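PDB 3K2V: putative D-arabinose 5-phosphate isomerase from Klebsiella pneumoniae subsp. pneumoniae, which probably interconverts D-arabinose 5-phosphate and D-ribulose 5-phosphate, and in this paired CBS-domain fragment binds a cytidine monophosphate-linked sugar acid. Local coordinates for residues E39-G44 with L61-I66; N72-F77 with D99-G104; I126-V131 with V140-D145. One frame throughout, in Å; residues are numbered along the deposited sequence.

Contact 1 of 3, residues E39-G44 with L61-I66; sequences EIPHVG and LGMTAI. With CMK (cytidine 5'-monophosphate 3-deoxy-beta-D-gulo-oct-2-ulo-pyranosonic acid), chain G.
His42 and Val43 pair in parallel with Ala65 and Ile66, joining strands 42-43 and 63-67 of a beta-alpha-beta unit in a CBS domain. Two backbone bonds hold the pair: Ala65 N donates to Pro41 O (2.9 Å), and Val43 N donates to Ala65 O (3.0 Å). Ala65 O is gripped twice, because the hydroxyl Thr64 OG1 also donates to it, at 3.0 Å, from the opposite face of the carbonyl plane. That reach depends on OG1 lying anti to the backbone N of Thr64 (chi1 -173°), and it occupies the hydroxyl proton inside the buried contact. Side chains fill in around these bonds. The ring of Pro41 presses CG against Met63 O (3.2 Å), and its CD meets Leu61 CD1 at 3.6 Å, the two side chains crossing at about a right angle. Val43 and Ile66 lie side by side on one face of the sheet, CG2 to CG1 4.0 Å, while His42 CB and Ala65 CB (4.1 Å) share the other. Just before strand 63-67, Gly62 has a positive phi (75°), which favours glycine, and its CA lies 3.0 Å from O4 of the bound nucleotide sugar, which is also held by residues of the second subunit; a CB there would collide with that oxygen. Helix 49-59, the crossover between the strands, packs on Pro41, Val43 and Thr64 and sends Glu55 to His42 N; strand 73-78 bonds along Thr64 and Ile66, and strand 136-142 touches Leu61 and Ala65.

Contact 2 of 3, residues N72-F77 with D99-G104; sequences NIIGIF and DVMTRG. With CMK (cytidine 5'-monophosphate 3-deoxy-beta-D-gulo-oct-2-ulo-pyranosonic acid), chain C.
Thr102 OG1, on the short strand paired with Ile76, lies among several oxygens: O2' of the ligand ribose at 2.9 Å, O3' at a weak 3.3 Å from the same OG1, and the carboxylate of Asp81, also weakly. The backbones of Ile76 and Thr102 form an antiparallel hydrogen-bonded pair: Thr102 N donates to Ile76 O (2.8 Å), and Ile76 N returns a bond to Thr102 O (2.9 Å). Gly104 N adds a third, to Ile74 O at 3.0 Å. On their other edge Ile74 and Gly75 both face Ile66, a classic beta bulge. The selenomethionine Met101 is extended beyond CG; its CE touches Ile74 CG2 at 3.5 Å and lies over the centre of one face of the Arg103 guanidinium. Phe77 has CG anti to its backbone N (chi1 -168°); CE1 of its ring lies 3.6 Å from Val100 CG2, and Val100 O lies at the ring edge. The chemistry divides accordingly: backbone bonds fix Thr102 in the sheet, apolar groups pack beside them, and the threonine hydroxyl faces the ribose diol, consistent with a strand that recognises the nucleotide sugar.

Contact 3 of 3, residues I126-V131 with V140-D145; sequences ITCVLV and VVHMHD. With CMK (cytidine 5'-monophosphate 3-deoxy-beta-D-gulo-oct-2-ulo-pyranosonic acid), chain C.
With CG of His142 anti to its backbone N (chi1 -164°) and OG1 of Thr127 between its backbone N and carbonyl carbon (chi1 55°), the two side chains lie side by side at the open end of the beta hairpin 128-133/136-142. Thr127 O sits 3.3 Å above the plane of the His142 ring, over its centre, while accepting from Met143 N at 2.8 Å. One water joins the side chains, 2.9 Å from Thr127 OG1 and 2.7 Å from His142 NE2, in the plane of the ring. The ring's ND1 is taken up in that plane too, by His144 N at 3.0 Å. Because Asp145 OD2 in turn accepts from His142 N (2.8 Å), His142 and Asp145 form a capping box that opens the helix 143-146. Farther along, Val129 and Val141 make a hydrogen-bonded antiparallel pair, with a bond in each direction between their backbones. Met143 and His144 pack against the second subunit, so the turn from strand to helix also lies at the dimer interface. The ligand's cytosine is met by the start of segment 126-131: Ile126 CG2 rests 3.6 Å from C6C, and Cys128 O accepts from the amino group N4C at 3.0 Å.

In the fold
Contacts 1 and 3 are buried and lie in different CBS domains, the first a parallel strand pair, the second an antiparallel hairpin; contact 2 is only partly buried and joins the edge strand 102-103 to the first domain's sheet. Contacts 1 and 2 share that sheet, where Ile66 bonds to Ile74 and Gly75 between neighbouring strands. Contact 3 belongs to the other sheet and meets both through side chains, Met63 touching Cys128 and Leu130, while Leu130 touches Ile73 and Ile76. Contacts 2 and 3 share one ligand: Thr102 meets its ribose hydroxyls and Ile76 its cytosine carbonyl, while contact 3 takes the cytosine amino group; the other lies beside Gly62 of contact 1 and touches His142 and His144.

Contact 1 of 3, residues E39-G44 with L61-I66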
loop_
_atom_site.group_PDB
_atom_site.type_symbol
_atom_site.label_atom_id
_atom_site.label_comp_id
_atom_site.label_asym_id
_atom_site.label_seq_id
_atom_site.Cartn_x
_atom_site.Cartn_y
_atom_site.Cartn_z
ATOM N N GLU A 39 18.382 -5.029 0.256
ATOM C CA GLU A 39 17.168 -4.226 0.337
ATOM C C GLU A 39 15.973 -4.898 -0.370
ATOM O O GLU A 39 14.850 -4.426 -0.246
ATOM C CB GLU A 39 17.399 -2.800 -0.164
ATOM C CG GLU A 39 18.249 -1.956 0.783
ATOM C CD GLU A 39 19.724 -2.306 0.701
ATOM O OE1 GLU A 39 20.267 -2.813 1.703
ATOM O OE2 GLU A 39 20.344 -2.091 -0.372
ATOM N N ILE A 40 16.210 -5.985 -1.103
ATOM C CA ILE A 40 15.125 -6.728 -1.740
ATOM C C ILE A 40 14.413 -7.580 -0.669
ATOM O O ILE A 40 15.049 -8.356 0.032
ATOM C CB ILE A 40 15.615 -7.684 -2.866
ATOM C CG1 ILE A 40 16.357 -6.926 -3.966
ATOM C CG2 ILE A 40 14.437 -8.470 -3.504
ATOM C CD1 ILE A 40 17.004 -7.877 -4.995
ATOM N N PRO A 41 13.090 -7.430 -0.544
ATOM C CA PRO A 41 12.338 -8.367 0.299
ATOM C C PRO A 41 12.059 -9.681 -0.407
ATOM O O PRO A 41 11.383 -9.719 -1.436
ATOM C CB PRO A 41 11.040 -7.621 0.594
ATOM C CG PRO A 41 10.858 -6.702 -0.565
ATOM C CD PRO A 41 12.212 -6.457 -1.211
ATOM N N HIS A 42 12.596 -10.750 0.130
ATOM C CA HIS A 42 12.304 -12.057 -0.399
ATOM C C HIS A 42 12.458 -13.115 0.664
ATOM O O HIS A 42 13.274 -12.976 1.591
ATOM C CB HIS A 42 13.152 -12.383 -1.625
ATOM C CG HIS A 42 14.619 -12.474 -1.354
ATOM N ND1 HIS A 42 15.237 -13.654 -0.988
ATOM C CD2 HIS A 42 15.596 -11.538 -1.414
ATOM C CE1 HIS A 42 16.529 -13.432 -0.819
ATOM N NE2 HIS A 42 16.778 -12.164 -1.102
ATOM N N VAL A 43 11.597 -14.134 0.568
ATOM C CA VAL A 43 11.680 -15.326 1.398
ATOM C C VAL A 43 11.611 -16.539 0.488
ATOM O O VAL A 43 11.312 -16.432 -0.693
ATOM C CB VAL A 43 10.552 -15.402 2.465
ATOM C CG1 VAL A 43 10.600 -14.168 3.380
ATOM C CG2 VAL A 43 9.155 -15.536 1.825
ATOM N N GLY A 44 11.933 -17.690 1.048
ATOM C CA GLY A 44 11.889 -18.944 0.317
ATOM C C GLY A 44 10.531 -19.608 0.309
ATOM O O GLY A 44 9.601 -19.221 1.051
ATOM N N LEU A 61 8.737 -2.080 2.072
ATOM C CA LEU A 61 8.129 -1.867 0.768
ATOM C C LEU A 61 6.685 -2.379 0.667
ATOM O O LEU A 61 6.098 -2.366 -0.423
ATOM C CB LEU A 61 8.972 -2.594 -0.282
ATOM C CG LEU A 61 10.419 -2.140 -0.385
ATOM C CD1 LEU A 61 11.140 -3.013 -1.359
ATOM C CD2 LEU A 61 10.499 -0.685 -0.815
ATOM N N GLY A 62 6.126 -2.891 1.760
ATOM C CA GLY A 62 4.747 -3.361 1.755
ATOM C C GLY A 62 4.512 -4.695 1.049
ATOM O O GLY A 62 3.367 -5.111 0.855
HETATM N N MSE A 63 5.588 -5.376 0.694
HETATM C CA MSE A 63 5.494 -6.627 -0.021
HETATM C C MSE A 63 6.770 -7.419 0.102
HETATM O O MSE A 63 7.805 -6.890 0.511
HETATM C CB MSE A 63 5.199 -6.393 -1.522
HETATM C CG MSE A 63 6.221 -5.524 -2.246
HETATM SE SE MSE A 63 6.766 -6.322 -3.962
HETATM C CE MSE A 63 7.732 -7.819 -3.253
ATOM N N THR A 64 6.677 -8.693 -0.234
ATOM C CA THR A 64 7.813 -9.558 -0.384
ATOM C C THR A 64 7.634 -10.457 -1.594
ATOM O O THR A 64 6.520 -10.847 -1.934
ATOM C CB THR A 64 8.075 -10.417 0.885
ATOM O OG1 THR A 64 9.314 -11.133 0.747
ATOM C CG2 THR A 64 6.905 -11.405 1.182
ATOM N N ALA A 65 8.749 -10.770 -2.240
ATOM C CA ALA A 65 8.813 -11.846 -3.196
ATOM C C ALA A 65 9.004 -13.187 -2.483
ATOM O O ALA A 65 9.491 -13.266 -1.342
ATOM C CB ALA A 65 10.006 -11.609 -4.197
ATOM N N ILE A 66 8.617 -14.236 -3.180
ATOM C CA ILE A 66 8.922 -15.595 -2.797
ATOM C C ILE A 66 9.743 -16.144 -3.963
ATOM O O ILE A 66 9.275 -16.153 -5.109
ATOM C CB ILE A 66 7.662 -16.461 -2.599
ATOM C CG1 ILE A 66 6.797 -15.944 -1.429
ATOM C CG2 ILE A 66 8.080 -17.923 -2.307
ATOM C CD1 ILE A 66 5.876 -14.752 -1.742
HETATM N N1C CMK G . -1.487 6.576 8.412
HETATM C C2C CMK G . -2.004 7.806 8.943
HETATM N N3C CMK G . -2.748 8.631 8.113
HETATM C C4C CMK G . -2.994 8.290 6.776
HETATM C C5C CMK G . -2.491 7.107 6.253
HETATM C C6C CMK G . -1.732 6.258 7.071
HETATM O O2C CMK G . -1.820 8.131 10.115
HETATM N N4C CMK G . -3.721 9.121 6.029
HETATM C "C1'" CMK G . -0.677 5.670 9.296
HETATM C "C2'" CMK G . -1.116 4.186 9.261
HETATM O "O2'" CMK G . -2.212 3.922 10.169
HETATM C "C3'" CMK G . 0.164 3.464 9.681
HETATM C "C4'" CMK G . 1.314 4.423 9.271
HETATM O "O4'" CMK G . 0.714 5.692 8.880
HETATM O "O3'" CMK G . 0.143 3.272 11.102
HETATM C "C5'" CMK G . 1.948 3.978 7.913
HETATM O "O5'" CMK G . 0.890 3.781 6.883
HETATM P PA CMK G . 1.006 2.470 5.924
HETATM O O1A CMK G . 0.641 1.336 6.925
HETATM O O2A CMK G . 0.102 2.565 4.760
HETATM O O6 CMK G . 4.519 1.970 4.244
HETATM C C2 CMK G . 3.427 1.348 5.007
HETATM O O2 CMK G . 2.599 2.444 5.519
HETATM C C3 CMK G . 2.607 0.455 4.080
HETATM C C4 CMK G . 3.505 -0.526 3.334
HETATM O O4 CMK G . 2.677 -1.293 2.445
HETATM C C5 CMK G . 4.610 0.200 2.574
HETATM C C6 CMK G . 5.414 1.012 3.604
HETATM C C7 CMK G . 6.726 1.735 3.203
HETATM C C1 CMK G . 3.898 0.481 6.204
HETATM O O1X CMK G . 3.136 0.477 7.191
HETATM O O1Y CMK G . 4.944 -0.212 6.108
HETATM O O5 CMK G . 4.030 1.078 1.614
HETATM C C8 CMK G . 6.556 2.876 2.212
HETATM O O8 CMK G . 7.561 3.883 2.481
HETATM O O7 CMK G . 7.338 2.293 4.377
#

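Contact 2 of 3, residues N72-F77 with D99-G104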
loop_
_atom_site.group_PDB
_atom_site.type_symbol
_atom_site.label_atom_id
_atom_site.label_comp_id
_atom_site.label_asym_id
_atom_site.label_seq_id
_atom_site.Cartn_x
_atom_site.Cartn_y
_atom_site.Cartn_z
ATOM N N ASN A 72 14.856 -17.080 -8.778
ATOM C CA ASN A 72 13.734 -16.991 -9.682
ATOM C C ASN A 72 12.449 -16.746 -8.899
ATOM O O ASN A 72 12.247 -17.302 -7.826
ATOM C CB ASN A 72 13.590 -18.267 -10.489
ATOM C CG ASN A 72 14.690 -18.431 -11.492
ATOM O OD1 ASN A 72 15.075 -17.477 -12.165
ATOM N ND2 ASN A 72 15.209 -19.648 -11.605
ATOM N N ILE A 73 11.592 -15.921 -9.457
ATOM C CA ILE A 73 10.354 -15.512 -8.815
ATOM C C ILE A 73 9.365 -16.665 -8.880
ATOM O O ILE A 73 9.068 -17.159 -9.952
ATOM C CB ILE A 73 9.739 -14.310 -9.566
ATOM C CG1 ILE A 73 10.693 -13.096 -9.517
ATOM C CG2 ILE A 73 8.375 -13.937 -9.013
ATOM C CD1 ILE A 73 10.443 -12.086 -10.658
ATOM N N ILE A 74 8.858 -17.069 -7.724
ATOM C CA ILE A 74 7.790 -18.046 -7.635
ATOM C C ILE A 74 6.471 -17.313 -7.389
ATOM O O ILE A 74 5.443 -17.660 -7.957
ATOM C CB ILE A 74 8.044 -19.024 -6.494
ATOM C CG1 ILE A 74 9.387 -19.718 -6.679
ATOM C CG2 ILE A 74 6.861 -20.065 -6.372
ATOM C CD1 ILE A 74 9.705 -20.677 -5.511
ATOM N N GLY A 75 6.512 -16.277 -6.572
ATOM C CA GLY A 75 5.310 -15.576 -6.186
ATOM C C GLY A 75 5.613 -14.287 -5.465
ATOM O O GLY A 75 6.792 -13.892 -5.315
ATOM N N ILE A 76 4.555 -13.587 -5.079
ATOM C CA ILE A 76 4.669 -12.397 -4.257
ATOM C C ILE A 76 3.543 -12.381 -3.237
ATOM O O ILE A 76 2.539 -13.092 -3.384
ATOM C CB ILE A 76 4.632 -11.068 -5.087
ATOM C CG1 ILE A 76 3.218 -10.739 -5.583
ATOM C CG2 ILE A 76 5.626 -11.106 -6.228
ATOM C CD1 ILE A 76 2.922 -11.296 -6.906
ATOM N N PHE A 77 3.728 -11.572 -2.204
ATOM C CA PHE A 77 2.710 -11.370 -1.167
ATOM C C PHE A 77 2.783 -9.942 -0.676
ATOM O O PHE A 77 3.853 -9.480 -0.255
ATOM C CB PHE A 77 2.951 -12.339 -0.046
ATOM C CG PHE A 77 1.815 -12.429 0.942
ATOM C CD1 PHE A 77 0.688 -13.156 0.641
ATOM C CD2 PHE A 77 1.907 -11.825 2.179
ATOM C CE1 PHE A 77 -0.384 -13.271 1.578
ATOM C CE2 PHE A 77 0.870 -11.938 3.119
ATOM C CZ PHE A 77 -0.262 -12.662 2.816
ATOM N N ASP A 99 1.084 -21.342 0.533
ATOM C CA ASP A 99 -0.346 -21.544 0.423
ATOM C C ASP A 99 -1.152 -20.267 0.185
ATOM O O ASP A 99 -2.284 -20.350 -0.280
ATOM C CB ASP A 99 -0.832 -22.264 1.665
ATOM C CG ASP A 99 -0.290 -23.682 1.754
ATOM O OD1 ASP A 99 0.223 -24.256 0.728
ATOM O OD2 ASP A 99 -0.361 -24.224 2.866
ATOM N N VAL A 100 -0.588 -19.105 0.508
ATOM C CA VAL A 100 -1.324 -17.851 0.416
ATOM C C VAL A 100 -0.739 -16.813 -0.540
ATOM O O VAL A 100 -1.365 -15.778 -0.787
ATOM C CB VAL A 100 -1.543 -17.217 1.802
ATOM C CG1 VAL A 100 -2.322 -18.179 2.708
ATOM C CG2 VAL A 100 -0.214 -16.764 2.475
HETATM N N MSE A 101 0.453 -17.068 -1.076
HETATM C CA MSE A 101 1.079 -16.130 -2.005
HETATM C C MSE A 101 0.302 -16.004 -3.320
HETATM O O MSE A 101 -0.409 -16.931 -3.712
HETATM C CB MSE A 101 2.490 -16.603 -2.345
HETATM C CG MSE A 101 2.544 -17.882 -3.102
HETATM SE SE MSE A 101 4.395 -18.489 -3.379
HETATM C CE MSE A 101 4.007 -20.140 -4.285
ATOM N N THR A 102 0.446 -14.860 -3.984
ATOM C CA THR A 102 0.029 -14.693 -5.380
ATOM C C THR A 102 1.099 -15.342 -6.237
ATOM O O THR A 102 2.273 -15.058 -6.070
ATOM C CB THR A 102 -0.083 -13.185 -5.740
ATOM O OG1 THR A 102 -1.138 -12.604 -4.979
ATOM C CG2 THR A 102 -0.329 -12.920 -7.233
ATOM N N ARG A 103 0.716 -16.230 -7.139
ATOM C CA ARG A 103 1.702 -16.886 -7.983
ATOM C C ARG A 103 2.190 -15.930 -9.077
ATOM O O ARG A 103 1.433 -15.077 -9.550
ATOM C CB ARG A 103 1.150 -18.178 -8.566
ATOM C CG ARG A 103 1.025 -19.265 -7.509
ATOM C CD ARG A 103 1.064 -20.680 -8.104
ATOM N NE ARG A 103 1.297 -21.670 -7.043
ATOM C CZ ARG A 103 2.459 -22.288 -6.791
ATOM N NH1 ARG A 103 3.552 -22.067 -7.526
ATOM N NH2 ARG A 103 2.525 -23.150 -5.779
ATOM N N GLY A 104 3.461 -16.051 -9.439
ATOM C CA GLY A 104 4.067 -15.143 -10.414
ATOM C C GLY A 104 4.297 -13.771 -9.809
ATOM O O GLY A 104 4.745 -13.644 -8.667
HETATM N N1C CMK C . 0.840 -7.918 -7.332
HETATM C C2C CMK C . 1.542 -8.581 -8.350
HETATM N N3C CMK C . 2.788 -8.069 -8.714
HETATM C C4C CMK C . 3.329 -6.917 -8.164
HETATM C C5C CMK C . 2.626 -6.251 -7.147
HETATM C C6C CMK C . 1.378 -6.758 -6.743
HETATM O O2C CMK C . 1.116 -9.614 -8.893
HETATM N N4C CMK C . 4.540 -6.526 -8.619
HETATM C "C1'" CMK C . -0.500 -8.472 -6.918
HETATM C "C2'" CMK C . -0.642 -8.588 -5.394
HETATM O "O2'" CMK C . -0.116 -9.859 -4.988
HETATM C "C3'" CMK C . -2.157 -8.493 -5.217
HETATM C "C4'" CMK C . -2.596 -7.581 -6.381
HETATM O "O4'" CMK C . -1.466 -7.523 -7.352
HETATM O "O3'" CMK C . -2.737 -9.776 -5.373
HETATM C "C5'" CMK C . -2.805 -6.132 -5.967
HETATM O "O5'" CMK C . -1.657 -5.601 -5.252
HETATM P PA CMK C . -1.972 -4.800 -3.846
HETATM O O1A CMK C . -2.490 -5.777 -2.850
HETATM O O2A CMK C . -0.732 -4.116 -3.362
HETATM O O6 CMK C . -4.438 -1.788 -4.151
HETATM C C2 CMK C . -4.079 -3.016 -3.470
HETATM O O2 CMK C . -3.098 -3.705 -4.302
HETATM C C3 CMK C . -3.520 -2.645 -2.085
HETATM C C4 CMK C . -4.391 -1.622 -1.323
HETATM O O4 CMK C . -3.727 -1.226 -0.087
HETATM C C5 CMK C . -4.722 -0.413 -2.171
HETATM C C6 CMK C . -5.377 -0.934 -3.445
HETATM C C7 CMK C . -5.719 0.177 -4.428
HETATM C C1 CMK C . -5.259 -4.004 -3.404
HETATM O O1X CMK C . -5.616 -4.487 -4.502
HETATM O O1Y CMK C . -5.750 -4.305 -2.297
HETATM O O5 CMK C . -3.537 0.353 -2.494
HETATM C C8 CMK C . -6.532 -0.368 -5.612
HETATM O O8 CMK C . -6.598 0.655 -6.603
HETATM O O7 CMK C . -6.489 1.161 -3.768
#

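Contact 3 of 3, residues I126-V131 with V140-D145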
loop_
_atom_site.group_PDB
_atom_site.type_symbol
_atom_site.label_atom_id
_atom_site.label_comp_id
_atom_site.label_asym_id
_atom_site.label_seq_id
_atom_site.Cartn_x
_atom_site.Cartn_y
_atom_site.Cartn_z
ATOM N N ILE A 126 -1.167 -1.165 -8.366
ATOM C CA ILE A 126 -0.175 -1.711 -7.444
ATOM C C ILE A 126 0.793 -0.590 -7.100
ATOM O O ILE A 126 0.856 0.395 -7.821
ATOM C CB ILE A 126 0.567 -2.911 -8.080
ATOM C CG1 ILE A 126 1.289 -2.501 -9.381
ATOM C CG2 ILE A 126 -0.433 -4.058 -8.336
ATOM C CD1 ILE A 126 2.138 -3.654 -10.087
ATOM N N THR A 127 1.512 -0.714 -5.995
ATOM C CA THR A 127 2.461 0.318 -5.614
ATOM C C THR A 127 3.933 -0.145 -5.618
ATOM O O THR A 127 4.820 0.605 -5.238
ATOM C CB THR A 127 2.110 0.909 -4.281
ATOM O OG1 THR A 127 2.024 -0.140 -3.317
ATOM C CG2 THR A 127 0.729 1.661 -4.376
ATOM N N CYS A 128 4.193 -1.364 -6.058
ATOM C CA CYS A 128 5.578 -1.885 -6.073
ATOM C C CYS A 128 5.685 -2.952 -7.161
ATOM O O CYS A 128 4.829 -3.842 -7.220
ATOM C CB CYS A 128 5.956 -2.441 -4.670
ATOM S SG CYS A 128 7.756 -2.697 -4.351
ATOM N N VAL A 129 6.724 -2.871 -8.018
ATOM C CA VAL A 129 6.874 -3.742 -9.179
ATOM C C VAL A 129 8.231 -4.467 -9.108
ATOM O O VAL A 129 9.236 -3.907 -8.634
ATOM C CB VAL A 129 6.684 -2.935 -10.499
ATOM C CG1 VAL A 129 7.758 -1.866 -10.638
ATOM C CG2 VAL A 129 6.699 -3.825 -11.741
ATOM N N LEU A 130 8.233 -5.729 -9.526
ATOM C CA LEU A 130 9.461 -6.513 -9.527
ATOM C C LEU A 130 10.261 -6.118 -10.760
ATOM O O LEU A 130 9.681 -5.821 -11.819
ATOM C CB LEU A 130 9.152 -8.006 -9.589
ATOM C CG LEU A 130 8.225 -8.536 -8.485
ATOM C CD1 LEU A 130 7.910 -9.989 -8.794
ATOM C CD2 LEU A 130 8.887 -8.370 -7.125
ATOM N N VAL A 131 11.576 -6.104 -10.630
ATOM C CA VAL A 131 12.453 -5.862 -11.787
ATOM C C VAL A 131 13.158 -7.179 -12.040
ATOM O O VAL A 131 13.786 -7.732 -11.130
ATOM C CB VAL A 131 13.432 -4.720 -11.569
ATOM C CG1 VAL A 131 14.247 -4.477 -12.858
ATOM C CG2 VAL A 131 12.685 -3.426 -11.161
ATOM N N VAL A 140 13.546 -4.398 -6.952
ATOM C CA VAL A 140 12.162 -3.989 -6.752
ATOM C C VAL A 140 12.128 -2.473 -6.737
ATOM O O VAL A 140 13.049 -1.831 -6.223
ATOM C CB VAL A 140 11.596 -4.548 -5.436
ATOM C CG1 VAL A 140 10.177 -4.093 -5.217
ATOM C CG2 VAL A 140 11.648 -6.077 -5.421
ATOM N N VAL A 141 11.084 -1.914 -7.336
ATOM C CA VAL A 141 10.855 -0.478 -7.331
ATOM C C VAL A 141 9.491 -0.212 -6.724
ATOM O O VAL A 141 8.520 -0.845 -7.115
ATOM C CB VAL A 141 10.828 0.131 -8.745
ATOM C CG1 VAL A 141 10.740 1.667 -8.645
ATOM C CG2 VAL A 141 12.031 -0.288 -9.543
ATOM N N HIS A 142 9.431 0.747 -5.802
ATOM C CA HIS A 142 8.182 1.175 -5.177
ATOM C C HIS A 142 7.803 2.525 -5.762
ATOM O O HIS A 142 8.673 3.321 -6.163
ATOM C CB HIS A 142 8.383 1.319 -3.668
ATOM C CG HIS A 142 7.102 1.385 -2.885
ATOM N ND1 HIS A 142 6.365 2.545 -2.758
ATOM C CD2 HIS A 142 6.435 0.439 -2.185
ATOM C CE1 HIS A 142 5.291 2.309 -2.021
ATOM N NE2 HIS A 142 5.307 1.038 -1.657
HETATM N N MSE A 143 6.501 2.792 -5.800
HETATM C CA MSE A 143 6.015 4.100 -6.241
HETATM C C MSE A 143 6.745 5.232 -5.509
HETATM O O MSE A 143 7.084 6.229 -6.148
HETATM C CB MSE A 143 4.486 4.210 -6.090
HETATM C CG MSE A 143 3.835 5.332 -6.928
HETATM SE SE MSE A 143 1.865 5.108 -7.017
HETATM C CE MSE A 143 1.781 3.684 -8.349
ATOM N N HIS A 144 7.028 5.073 -4.213
ATOM C CA HIS A 144 7.780 6.090 -3.448
ATOM C C HIS A 144 9.152 6.405 -4.047
ATOM O O HIS A 144 9.588 7.551 -4.018
ATOM C CB HIS A 144 7.999 5.658 -1.991
ATOM C CG HIS A 144 6.777 5.765 -1.137
ATOM N ND1 HIS A 144 5.969 6.878 -1.129
ATOM C CD2 HIS A 144 6.238 4.903 -0.247
ATOM C CE1 HIS A 144 4.976 6.693 -0.278
ATOM N NE2 HIS A 144 5.119 5.506 0.276
ATOM N N ASP A 145 9.814 5.383 -4.581
ATOM C CA ASP A 145 11.126 5.533 -5.232
ATOM C C ASP A 145 11.068 6.433 -6.468
ATOM O O ASP A 145 12.024 7.153 -6.762
ATOM C CB ASP A 145 11.681 4.178 -5.662
ATOM C CG ASP A 145 11.872 3.222 -4.506
ATOM O OD1 ASP A 145 12.300 3.672 -3.440
ATOM O OD2 ASP A 145 11.596 2.012 -4.660
HETATM N N1C CMK C . 0.840 -7.918 -7.332
HETATM C C2C CMK C . 1.542 -8.581 -8.350
HETATM N N3C CMK C . 2.788 -8.069 -8.714
HETATM C C4C CMK C . 3.329 -6.917 -8.164
HETATM C C5C CMK C . 2.626 -6.251 -7.147
HETATM C C6C CMK C . 1.378 -6.758 -6.743
HETATM O O2C CMK C . 1.116 -9.614 -8.893
HETATM N N4C CMK C . 4.540 -6.526 -8.619
HETATM C "C1'" CMK C . -0.500 -8.472 -6.918
HETATM C "C2'" CMK C . -0.642 -8.588 -5.394
HETATM O "O2'" CMK C . -0.116 -9.859 -4.988
HETATM C "C3'" CMK C . -2.157 -8.493 -5.217
HETATM C "C4'" CMK C . -2.596 -7.581 -6.381
HETATM O "O4'" CMK C . -1.466 -7.523 -7.352
HETATM O "O3'" CMK C . -2.737 -9.776 -5.373
HETATM C "C5'" CMK C . -2.805 -6.132 -5.967
HETATM O "O5'" CMK C . -1.657 -5.601 -5.252
HETATM P PA CMK C . -1.972 -4.800 -3.846
HETATM O O1A CMK C . -2.490 -5.777 -2.850
HETATM O O2A CMK C . -0.732 -4.116 -3.362
HETATM O O6 CMK C . -4.438 -1.788 -4.151
HETATM C C2 CMK C . -4.079 -3.016 -3.470
HETATM O O2 CMK C . -3.098 -3.705 -4.302
HETATM C C3 CMK C . -3.520 -2.645 -2.085
HETATM C C4 CMK C . -4.391 -1.622 -1.323
HETATM O O4 CMK C . -3.727 -1.226 -0.087
HETATM C C5 CMK C . -4.722 -0.413 -2.171
HETATM C C6 CMK C . -5.377 -0.934 -3.445
HETATM C C7 CMK C . -5.719 0.177 -4.428
HETATM C C1 CMK C . -5.259 -4.004 -3.404
HETATM O O1X CMK C . -5.616 -4.487 -4.502
HETATM O O1Y CMK C . -5.750 -4.305 -2.297
HETATM O O5 CMK C . -3.537 0.353 -2.494
HETATM C C8 CMK C . -6.532 -0.368 -5.612
HETATM O O8 CMK C . -6.598 0.655 -6.603
HETATM O O7 CMK C . -6.489 1.161 -3.768
HETATM O O HOH W 1 3.063 0.039 -0.635
#